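Local coordinates for pyridoxamine 5'-phosphate oxidase-related, FMN-binding (Mycobacterium smegmatis, PDB 3F7E) that is an F420-dependent reductase that probably reduces carbon-carbon double bonds, perhaps those of aflatoxins, with the deazaflavin coenzyme F420, at the interface of chains A and B. Numbering follows the deposited sequence. Chains: chain A/B, Pyridoxamine 5'-phosphate oxidase-related, FMN-binding.

The interface of chains A and B. Residues chain A 19, 31-33; chain B 19, 66, 68.
A:His19 and B:His19, the same residue in the two copies, lay their imidazoles face to face across the two-fold axis. The planes are almost parallel, 4° apart, with centroids 3.6 Å from each other. Each ring puts its ND1 over the middle of the other, and CE1 of A:His19 lies 3.4 Å from CE1 of B:His19. The side chains themselves cross at about a right angle. The CB atoms of A:His19 and B:His19 also touch, 3.6 Å apart. In both copies CG is anti to the carbonyl carbon (chi1 -68°), which carries each ring to the dimer axis.

B:Ser66 comes at the edge of the A:His19 ring rather than over a face. Its CB rests 3.4 Å from CD2 of A:His19. The hydroxyl OG lies in the ring plane at the same CD2 edge, but so short a carbon-oxygen approach is doubtful as modelled; the imidazole may be turned over, with a nitrogen where CD2 is placed. A chi1 of 170° swings this hydroxyl away from the serine's own backbone N and toward chain A.

Aliphatic groups make up most of the surround. CG1 of A:Val31 touches CB of B:Ser66 at 3.8 Å, and A:Ala33 brings its methyl CB to 4.1 Å from CD1 of B:Ile68. The other branch of that isoleucine, CG2, faces NE2 of A:His19.

Strand 18-23 carries the histidine and strand 29-34 the valine and alanine; strand 62-68 of chain B supplies the serine and isoleucine. The patch lies where the beta-sheets of the two subunits of the pyridoxamine 5'-phosphate oxidase family, whose fold is a split beta-barrel, face each other, near the centre of a probable homodimer.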
loop_
_atom_site.group_PDB
_atom_site.type_symbol
_atom_site.label_atom_id
_atom_site.label_comp_id
_atom_site.label_asym_id
_atom_site.label_seq_id
_atom_site.Cartn_x
_atom_site.Cartn_y
_atom_site.Cartn_z
ATOM N N HIS A 19 0.989 4.007 2.008
ATOM C CA HIS A 19 -0.120 3.114 1.653
ATOM C C HIS A 19 -0.270 2.187 2.852
ATOM O O HIS A 19 0.557 1.323 3.114
ATOM C CB HIS A 19 0.196 2.401 0.339
ATOM C CG HIS A 19 0.218 3.350 -0.810
ATOM N ND1 HIS A 19 1.216 4.265 -1.109
ATOM C CD2 HIS A 19 -0.744 3.516 -1.747
ATOM C CE1 HIS A 19 0.849 4.938 -2.200
ATOM N NE2 HIS A 19 -0.332 4.497 -2.596
ATOM N N VAL A 31 -6.090 -1.761 1.886
ATOM C CA VAL A 31 -4.957 -0.839 1.819
ATOM C C VAL A 31 -5.425 0.460 1.161
ATOM O O VAL A 31 -6.158 0.457 0.151
ATOM C CB VAL A 31 -3.730 -1.493 1.113
ATOM C CG1 VAL A 31 -4.048 -1.907 -0.313
ATOM C CG2 VAL A 31 -2.533 -0.580 1.128
ATOM N N ASN A 32 -4.979 1.576 1.711
ATOM C CA ASN A 32 -5.419 2.898 1.265
ATOM C C ASN A 32 -4.257 3.874 1.295
ATOM O O ASN A 32 -3.454 3.876 2.238
ATOM C CB ASN A 32 -6.515 3.453 2.186
ATOM C CG ASN A 32 -7.711 2.550 2.246
ATOM O OD1 ASN A 32 -8.500 2.508 1.287
ATOM N ND2 ASN A 32 -7.848 1.781 3.338
ATOM N N ALA A 33 -4.179 4.748 0.294
ATOM C CA ALA A 33 -3.172 5.817 0.275
ATOM C C ALA A 33 -3.561 6.850 1.331
ATOM O O ALA A 33 -4.716 7.272 1.408
ATOM C CB ALA A 33 -3.132 6.453 -1.109
ATOM N N HIS B 19 0.638 -0.715 -4.506
ATOM C CA HIS B 19 1.075 -1.162 -3.189
ATOM C C HIS B 19 0.178 -2.332 -2.814
ATOM O O HIS B 19 -1.025 -2.167 -2.551
ATOM C CB HIS B 19 0.994 0.027 -2.244
ATOM C CG HIS B 19 1.992 1.088 -2.572
ATOM N ND1 HIS B 19 1.856 2.002 -3.606
ATOM C CD2 HIS B 19 3.195 1.331 -2.003
ATOM C CE1 HIS B 19 2.948 2.756 -3.655
ATOM N NE2 HIS B 19 3.766 2.367 -2.691
ATOM N N SER B 66 -3.346 -0.740 -3.673
ATOM C CA SER B 66 -3.604 0.706 -3.668
ATOM C C SER B 66 -2.749 1.377 -4.721
ATOM O O SER B 66 -1.550 1.102 -4.830
ATOM C CB SER B 66 -3.259 1.232 -2.270
ATOM O OG SER B 66 -3.267 2.644 -2.239
ATOM N N ILE B 68 -2.330 5.533 -6.473
ATOM C CA ILE B 68 -2.780 6.931 -6.499
ATOM C C ILE B 68 -2.186 7.607 -7.729
ATOM O O ILE B 68 -1.078 7.293 -8.153
ATOM C CB ILE B 68 -2.432 7.647 -5.169
ATOM C CG1 ILE B 68 -3.047 9.056 -5.095
ATOM C CG2 ILE B 68 -0.918 7.665 -4.895
ATOM C CD1 ILE B 68 -3.111 9.611 -3.680
#